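Local coordinates for chitin oligosaccharide binding protein NagB2 (Paenibacillus sp. FPU-7, PDB 7EHU), which binds short chitin oligosaccharides, N,N'-diacetylchitobiose and its trimer, as an extracellular solute-binding protein, probably delivering them to an ABC transporter for uptake, at residues A[151-155]-A[156-160]; A[168-171]-A[172-175]; A[232-235]-A[236-240]. All blocks are in the same frame, centred on the assembly; numbering follows the deposited sequence.

Interaction 1. Residues A[151-155]-A[156-160]; sequences FYYNT and KLFAD
From Asn154 to Phe158 the backbone passes directly from strand 138-154 into helix 155-160, the axes of strand 151-154 and helix 156-160 inclined at 63° and passing 7.1 Å apart at their closest, and Phe158 N donates to Asn154 O while Ala159 N donates to Thr155 O to close the first helical turns. Asn154 is the N-cap. A chi1 of -175° sets the carboxamide opposite the backbone N and carries it over the start of the helix, where OD1 accepts from Leu157 N at 2.9 Å in a nearly straight bond whose donor stands above the carbonyl plane. A second bond, from Lys156 N to the same OD1, is weak. The rest of the amide lies against Leu157, with Asn154 ND2 3.5 Å from Leu157 CD1 in van der Waals contact. One residue earlier, Tyr153 meets Phe158. Its CD2 sits over the centre of the Phe158 ring, 3.5 Å from Phe158 CD2, with the ring planes at 45° and centroids 4.4 Å apart. Further round the helix, Lys156 NZ reaches Asp160 OD2 at 2.7 Å, a salt bridge on the syn lone pair. Met271 of strand 271-275 touches both Tyr153 and Phe158, tying the pair to the sheet. The chemistry implies a junction secured twice: Asn154 OD1 takes up the N-H of Leu157 and, more weakly, that of Lys156, while the aromatic pair holds the new helix against the strand it leaves.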
loop_
_atom_site.group_PDB
_atom_site.type_symbol
_atom_site.label_atom_id
_atom_site.label_comp_id
_atom_site.label_asym_id
_atom_site.label_seq_id
_atom_site.Cartn_x
_atom_site.Cartn_y
_atom_site.Cartn_z
ATOM N N PHE A 151 -5.689 -4.030 -11.005
ATOM C CA PHE A 151 -5.157 -3.628 -12.307
ATOM C C PHE A 151 -5.839 -2.367 -12.821
ATOM O O PHE A 151 -7.014 -2.393 -13.189
ATOM C CB PHE A 151 -5.331 -4.733 -13.346
ATOM C CG PHE A 151 -4.397 -5.891 -13.181
ATOM C CD1 PHE A 151 -3.084 -5.825 -13.616
ATOM C CD2 PHE A 151 -4.841 -7.061 -12.585
ATOM C CE1 PHE A 151 -2.227 -6.908 -13.465
ATOM C CE2 PHE A 151 -3.995 -8.143 -12.445
ATOM C CZ PHE A 151 -2.693 -8.067 -12.886
ATOM N N TYR A 152 -5.092 -1.275 -12.875
ATOM C CA TYR A 152 -5.455 -0.181 -13.753
ATOM C C TYR A 152 -5.144 -0.624 -15.185
ATOM O O TYR A 152 -4.144 -1.305 -15.426
ATOM C CB TYR A 152 -4.601 1.036 -13.425
ATOM C CG TYR A 152 -4.858 1.657 -12.073
ATOM C CD1 TYR A 152 -5.797 2.667 -11.905
ATOM C CD2 TYR A 152 -4.121 1.253 -10.958
ATOM C CE1 TYR A 152 -6.000 3.270 -10.670
ATOM C CE2 TYR A 152 -4.320 1.830 -9.750
ATOM C CZ TYR A 152 -5.245 2.844 -9.601
ATOM O OH TYR A 152 -5.402 3.419 -8.357
ATOM N N TYR A 153 -5.986 -0.261 -16.149
ATOM C CA TYR A 153 -5.720 -0.678 -17.519
ATOM C C TYR A 153 -6.150 0.393 -18.511
ATOM O O TYR A 153 -7.013 1.234 -18.247
ATOM C CB TYR A 153 -6.322 -2.059 -17.833
ATOM C CG TYR A 153 -7.778 -2.079 -18.237
ATOM C CD1 TYR A 153 -8.786 -2.078 -17.278
ATOM C CD2 TYR A 153 -8.150 -2.187 -19.574
ATOM C CE1 TYR A 153 -10.106 -2.154 -17.635
ATOM C CE2 TYR A 153 -9.484 -2.264 -19.946
ATOM C CZ TYR A 153 -10.457 -2.257 -18.972
ATOM O OH TYR A 153 -11.766 -2.336 -19.352
ATOM N N ASN A 154 -5.484 0.357 -19.655
ATOM C CA ASN A 154 -5.709 1.297 -20.745
ATOM C C ASN A 154 -6.750 0.712 -21.690
ATOM O O ASN A 154 -6.495 -0.281 -22.374
ATOM C CB ASN A 154 -4.373 1.570 -21.413
ATOM C CG ASN A 154 -4.452 2.626 -22.473
ATOM O OD1 ASN A 154 -5.419 2.695 -23.236
ATOM N ND2 ASN A 154 -3.465 3.505 -22.487
ATOM N N THR A 155 -7.927 1.327 -21.701
ATOM C CA THR A 155 -9.027 0.799 -22.489
ATOM C C THR A 155 -8.767 0.972 -23.979
ATOM O O THR A 155 -9.283 0.190 -24.787
ATOM C CB THR A 155 -10.341 1.491 -22.096
ATOM O OG1 THR A 155 -10.176 2.921 -22.093
ATOM C CG2 THR A 155 -10.801 1.051 -20.716
ATOM N N LYS A 156 -7.978 1.982 -24.356
ATOM C CA LYS A 156 -7.609 2.184 -25.758
ATOM C C LYS A 156 -6.643 1.108 -26.229
ATOM O O LYS A 156 -6.835 0.515 -27.289
ATOM C CB LYS A 156 -6.967 3.569 -25.898
ATOM C CG LYS A 156 -6.674 4.136 -27.275
ATOM C CD LYS A 156 -5.291 3.647 -27.621
ATOM C CE LYS A 156 -4.649 4.283 -28.821
ATOM N NZ LYS A 156 -3.296 3.653 -29.129
ATOM N N LEU A 157 -5.581 0.851 -25.459
ATOM C CA LEU A 157 -4.631 -0.175 -25.864
ATOM C C LEU A 157 -5.285 -1.547 -25.874
ATOM O O LEU A 157 -5.001 -2.369 -26.749
ATOM C CB LEU A 157 -3.416 -0.162 -24.940
ATOM C CG LEU A 157 -2.507 1.059 -25.039
ATOM C CD1 LEU A 157 -1.441 0.992 -23.958
ATOM C CD2 LEU A 157 -1.859 1.205 -26.423
ATOM N N PHE A 158 -6.159 -1.830 -24.902
ATOM C CA PHE A 158 -6.892 -3.090 -24.937
ATOM C C PHE A 158 -7.685 -3.208 -26.237
ATOM O O PHE A 158 -7.619 -4.229 -26.920
ATOM C CB PHE A 158 -7.826 -3.225 -23.717
ATOM C CG PHE A 158 -7.203 -3.908 -22.512
ATOM C CD1 PHE A 158 -5.921 -3.586 -22.082
ATOM C CD2 PHE A 158 -7.915 -4.852 -21.783
ATOM C CE1 PHE A 158 -5.370 -4.183 -20.951
ATOM C CE2 PHE A 158 -7.360 -5.462 -20.663
ATOM C CZ PHE A 158 -6.076 -5.139 -20.263
ATOM N N ALA A 159 -8.436 -2.158 -26.592
ATOM C CA ALA A 159 -9.191 -2.165 -27.850
ATOM C C ALA A 159 -8.273 -2.324 -29.061
ATOM O O ALA A 159 -8.614 -3.042 -30.012
ATOM C CB ALA A 159 -10.033 -0.893 -27.975
ATOM N N ASP A 160 -7.092 -1.685 -29.034
ATOM C CA ASP A 160 -6.150 -1.862 -30.134
ATOM C C ASP A 160 -5.814 -3.335 -30.345
ATOM O O ASP A 160 -5.572 -3.765 -31.480
ATOM C CB ASP A 160 -4.851 -1.098 -29.859
ATOM C CG ASP A 160 -5.006 0.419 -29.909
ATOM O OD1 ASP A 160 -5.971 0.926 -30.513
ATOM O OD2 ASP A 160 -4.115 1.111 -29.371
#

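Interaction 2. Residues A[168-171]-A[172-175]; sequences KTWD and EFTK
Trp170 and Thr174, one helical turn apart, form the close-packed side of this helix start. Thr174 CG2 stands over one face of the indole, 3.7 Å from the centroid of the five-membered ring, a CH-pi contact offset toward the rim. Phe173 meets the six-membered ring obliquely, its CD2 3.7 Å from Trp170 CZ3 and the ring planes at 43°. A chi1 of -178° brings the indole of Trp170 back toward these two residues. The opposite character appears at the solvent side, where the contact is polar. Thr169 is the N-cap, its OG1 accepting from Glu172 N at 3.1 Å. Glu172 extends back past it, and its OE1 takes the N-H of Lys168, the residue before the cap, at 2.8 Å, nearly along the C-O axis; the Lys168 ammonium stays clear of that carboxylate. On the Thr174 side of the turn, a water donates to Asp171 OD2 and bonds Thr174 OG1 at 2.7 Å, bridging the two side chains. Within the fold, the start of helix 170-182 and the loop before it are bonded, through the backbone of Trp170 and Lys168, to Asn301, in the loop after strand 294-297; Phe173 packs on Phe151 of strand 138-154, and Trp170 makes a cation-pi contact with Arg238 of helix 230-244.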
loop_
_atom_site.group_PDB
_atom_site.type_symbol
_atom_site.label_atom_id
_atom_site.label_comp_id
_atom_site.label_asym_id
_atom_site.label_seq_id
_atom_site.Cartn_x
_atom_site.Cartn_y
_atom_site.Cartn_z
ATOM N N LYS A 168 -12.156 -11.370 -16.375
ATOM C CA LYS A 168 -12.665 -11.800 -15.079
ATOM C C LYS A 168 -11.982 -13.062 -14.570
ATOM O O LYS A 168 -11.974 -13.311 -13.356
ATOM C CB LYS A 168 -14.157 -12.116 -15.172
ATOM C CG LYS A 168 -15.013 -10.935 -15.499
ATOM C CD LYS A 168 -16.466 -11.375 -15.498
ATOM C CE LYS A 168 -17.379 -10.454 -16.239
ATOM N NZ LYS A 168 -16.846 -10.240 -17.611
ATOM N N THR A 169 -11.440 -13.878 -15.469
ATOM C CA THR A 169 -10.817 -15.144 -15.118
ATOM C C THR A 169 -9.375 -15.153 -15.611
ATOM O O THR A 169 -8.978 -14.352 -16.462
ATOM C CB THR A 169 -11.534 -16.318 -15.783
ATOM O OG1 THR A 169 -11.277 -16.241 -17.191
ATOM C CG2 THR A 169 -13.047 -16.306 -15.483
ATOM N N TRP A 170 -8.584 -16.064 -15.042
ATOM C CA TRP A 170 -7.182 -16.172 -15.420
ATOM C C TRP A 170 -7.043 -16.478 -16.904
ATOM O O TRP A 170 -6.157 -15.937 -17.575
ATOM C CB TRP A 170 -6.487 -17.241 -14.567
ATOM C CG TRP A 170 -5.026 -17.378 -14.878
ATOM C CD1 TRP A 170 -4.427 -18.346 -15.643
ATOM C CD2 TRP A 170 -3.981 -16.486 -14.470
ATOM N NE1 TRP A 170 -3.072 -18.112 -15.724
ATOM C CE2 TRP A 170 -2.774 -16.976 -15.016
ATOM C CE3 TRP A 170 -3.949 -15.318 -13.703
ATOM C CZ2 TRP A 170 -1.552 -16.346 -14.805
ATOM C CZ3 TRP A 170 -2.728 -14.695 -13.488
ATOM C CH2 TRP A 170 -1.551 -15.206 -14.050
ATOM N N ASP A 171 -7.924 -17.324 -17.444
ATOM C CA ASP A 171 -7.830 -17.662 -18.863
ATOM C C ASP A 171 -8.121 -16.448 -19.741
ATOM O O ASP A 171 -7.454 -16.244 -20.762
ATOM C CB ASP A 171 -8.750 -18.844 -19.184
ATOM C CG ASP A 171 -8.162 -20.185 -18.725
ATOM O OD1 ASP A 171 -8.904 -21.193 -18.699
ATOM O OD2 ASP A 171 -6.958 -20.230 -18.370
ATOM N N GLU A 172 -9.090 -15.611 -19.349
ATOM C CA GLU A 172 -9.336 -14.386 -20.106
ATOM C C GLU A 172 -8.154 -13.431 -19.974
ATOM O O GLU A 172 -7.809 -12.715 -20.921
ATOM C CB GLU A 172 -10.620 -13.710 -19.620
ATOM C CG GLU A 172 -11.909 -14.479 -19.911
ATOM C CD GLU A 172 -13.172 -13.817 -19.329
ATOM O OE1 GLU A 172 -13.082 -12.931 -18.453
ATOM O OE2 GLU A 172 -14.283 -14.199 -19.751
ATOM N N PHE A 173 -7.526 -13.408 -18.799
ATOM C CA PHE A 173 -6.373 -12.546 -18.552
ATOM C C PHE A 173 -5.198 -12.963 -19.431
ATOM O O PHE A 173 -4.579 -12.124 -20.093
ATOM C CB PHE A 173 -6.031 -12.640 -17.055
ATOM C CG PHE A 173 -4.867 -11.789 -16.604
ATOM C CD1 PHE A 173 -4.953 -10.400 -16.570
ATOM C CD2 PHE A 173 -3.707 -12.382 -16.144
ATOM C CE1 PHE A 173 -3.876 -9.634 -16.116
ATOM C CE2 PHE A 173 -2.648 -11.617 -15.700
ATOM C CZ PHE A 173 -2.725 -10.250 -15.697
ATOM N N THR A 174 -4.885 -14.259 -19.464
ATOM C CA THR A 174 -3.793 -14.706 -20.318
ATOM C C THR A 174 -4.114 -14.461 -21.789
ATOM O O THR A 174 -3.215 -14.115 -22.567
ATOM C CB THR A 174 -3.418 -16.177 -20.054
ATOM O OG1 THR A 174 -4.530 -17.034 -20.309
ATOM C CG2 THR A 174 -2.983 -16.396 -18.613
ATOM N N LYS A 175 -5.388 -14.583 -22.182
ATOM C CA LYS A 175 -5.730 -14.288 -23.566
ATOM C C LYS A 175 -5.459 -12.813 -23.874
ATOM O O LYS A 175 -4.952 -12.472 -24.952
ATOM C CB LYS A 175 -7.180 -14.675 -23.891
ATOM C CG LYS A 175 -7.420 -14.349 -25.342
ATOM C CD LYS A 175 -6.625 -15.396 -26.162
ATOM C CE LYS A 175 -6.532 -15.083 -27.625
ATOM N NZ LYS A 175 -5.554 -13.911 -27.477
HETATM O O HOH W 1 -4.377 -19.465 -19.116
#

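Interaction 3. Residues A[232-235]-A[236-240]; sequences VLDG and FKRLK
Asp234 and Arg238 make an i to i+4 salt bridge along helix 230-244, a regular alpha-helical turn of this solute-binding protein. Arg238 can be followed outward. Its CB lies beside the backbone oxygens of Asp234 and Gly235, and CG is 3.5 Å from Asp234 O, the same oxygen that accepts from Arg238 N. With CG anti to the carbonyl carbon (chi1 -70°) and the chain extended to NE, CD runs past Asp234 toward its carboxylate. There NE lies 3.2 Å from Asp234 OD2 and slightly farther from OD1, both weak bonds, and CZ lies 3.8 Å from Asp234 OD1. The carboxylate sits at the guanidinium edge, and the positive charge is probably offset by both oxygens, although the two planes are 59° apart. Another side of the helix is apolar: Val232 and Phe236 lie side by side, Val232 CG1 meeting the ring edge in plane at 3.9 Å from Phe236 CE2. Leu417 and Val418 of helix 414-430, with Leu400 and Val404 of helix 394-408, cover that phenyl ring. At the tip of the arginine, NH2 completes the bridge by donating to Asp234 OD1 at 3.2 Å; OD1 lies 7° out of the guanidinium plane and uses its syn lone pair.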
loop_
_atom_site.group_PDB
_atom_site.type_symbol
_atom_site.label_atom_id
_atom_site.label_comp_id
_atom_site.label_asym_id
_atom_site.label_seq_id
_atom_site.Cartn_x
_atom_site.Cartn_y
_atom_site.Cartn_z
ATOM N N VAL A 232 1.323 -22.130 -2.877
ATOM C CA VAL A 232 2.067 -20.871 -2.803
ATOM C C VAL A 232 3.120 -20.836 -3.909
ATOM O O VAL A 232 3.253 -19.841 -4.638
ATOM C CB VAL A 232 2.696 -20.679 -1.408
ATOM C CG1 VAL A 232 3.573 -19.420 -1.380
ATOM C CG2 VAL A 232 1.617 -20.600 -0.329
ATOM N N LEU A 233 3.877 -21.932 -4.049
ATOM C CA LEU A 233 4.852 -22.044 -5.126
ATOM C C LEU A 233 4.205 -21.783 -6.480
ATOM O O LEU A 233 4.794 -21.110 -7.333
ATOM C CB LEU A 233 5.510 -23.430 -5.084
ATOM C CG LEU A 233 6.383 -23.787 -6.283
ATOM C CD1 LEU A 233 7.574 -22.844 -6.409
ATOM C CD2 LEU A 233 6.844 -25.235 -6.191
ATOM N N ASP A 234 2.965 -22.256 -6.673
ATOM C CA ASP A 234 2.265 -22.039 -7.936
ATOM C C ASP A 234 2.178 -20.547 -8.263
ATOM O O ASP A 234 2.389 -20.143 -9.412
ATOM C CB ASP A 234 0.871 -22.676 -7.870
ATOM C CG ASP A 234 0.079 -22.519 -9.163
ATOM O OD1 ASP A 234 -1.158 -22.595 -9.121
ATOM O OD2 ASP A 234 0.698 -22.392 -10.234
ATOM N N GLY A 235 1.901 -19.710 -7.258
ATOM C CA GLY A 235 1.840 -18.275 -7.496
ATOM C C GLY A 235 3.155 -17.708 -8.002
ATOM O O GLY A 235 3.171 -16.851 -8.891
ATOM N N PHE A 236 4.274 -18.176 -7.445
ATOM C CA PHE A 236 5.576 -17.691 -7.883
ATOM C C PHE A 236 5.942 -18.250 -9.239
ATOM O O PHE A 236 6.605 -17.563 -10.023
ATOM C CB PHE A 236 6.633 -17.989 -6.832
ATOM C CG PHE A 236 6.486 -17.136 -5.616
ATOM C CD1 PHE A 236 6.855 -15.801 -5.639
ATOM C CD2 PHE A 236 5.912 -17.637 -4.466
ATOM C CE1 PHE A 236 6.688 -14.992 -4.518
ATOM C CE2 PHE A 236 5.753 -16.829 -3.354
ATOM C CZ PHE A 236 6.137 -15.504 -3.384
ATOM N N LYS A 237 5.505 -19.477 -9.542
ATOM C CA LYS A 237 5.656 -19.993 -10.897
ATOM C C LYS A 237 4.930 -19.117 -11.908
ATOM O O LYS A 237 5.463 -18.831 -12.984
ATOM C CB LYS A 237 5.193 -21.450 -10.993
ATOM C CG LYS A 237 6.143 -22.401 -10.261
ATOM C CD LYS A 237 5.825 -23.882 -10.424
ATOM C CE LYS A 237 5.503 -24.146 -11.880
ATOM N NZ LYS A 237 5.285 -25.502 -12.382
ATOM N N ARG A 238 3.713 -18.694 -11.597
ATOM C CA ARG A 238 2.992 -17.820 -12.514
ATOM C C ARG A 238 3.665 -16.452 -12.646
ATOM O O ARG A 238 3.702 -15.883 -13.743
ATOM C CB ARG A 238 1.536 -17.689 -12.071
ATOM C CG ARG A 238 0.704 -18.965 -12.249
ATOM C CD ARG A 238 -0.608 -18.866 -11.513
ATOM N NE ARG A 238 -1.282 -20.151 -11.362
ATOM C CZ ARG A 238 -2.301 -20.589 -12.077
ATOM N NH1 ARG A 238 -2.856 -19.846 -13.024
ATOM N NH2 ARG A 238 -2.806 -21.774 -11.783
ATOM N N LEU A 239 4.159 -15.890 -11.538
ATOM C CA LEU A 239 4.866 -14.613 -11.613
ATOM C C LEU A 239 6.052 -14.722 -12.557
ATOM O O LEU A 239 6.256 -13.872 -13.429
ATOM C CB LEU A 239 5.356 -14.205 -10.226
ATOM C CG LEU A 239 6.111 -12.878 -10.110
ATOM C CD1 LEU A 239 5.254 -11.675 -10.485
ATOM C CD2 LEU A 239 6.655 -12.726 -8.704
ATOM N N LYS A 240 6.850 -15.777 -12.390
ATOM C CA LYS A 240 7.978 -16.007 -13.279
ATOM C C LYS A 240 7.519 -16.169 -14.724
ATOM O O LYS A 240 8.135 -15.608 -15.637
ATOM C CB LYS A 240 8.748 -17.234 -12.781
ATOM C CG LYS A 240 9.997 -17.602 -13.557
ATOM C CD LYS A 240 10.974 -16.446 -13.675
ATOM C CE LYS A 240 12.247 -16.862 -14.399
ATOM N NZ LYS A 240 13.186 -15.718 -14.502
#

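All three contacts are local, made by groups two to five residues apart along the chain, yet their chemistry follows their place. Interaction 1 joins a strand to the helix that follows it, interaction 2 a loop to the helix it opens, and interaction 3 two turns of one helix. The first two rely on a side-chain N-cap, an amide in one and a hydroxyl in the other; in the third, backbone partners exist already and a salt bridge is added instead. Interaction 2 is the most superficial, with water taking part, whereas interactions 1 and 3 are partly buried. It also lies between them: segment 151-155 touches it through Phe151, and it touches interaction 3, while interactions 1 and 3 do not touch.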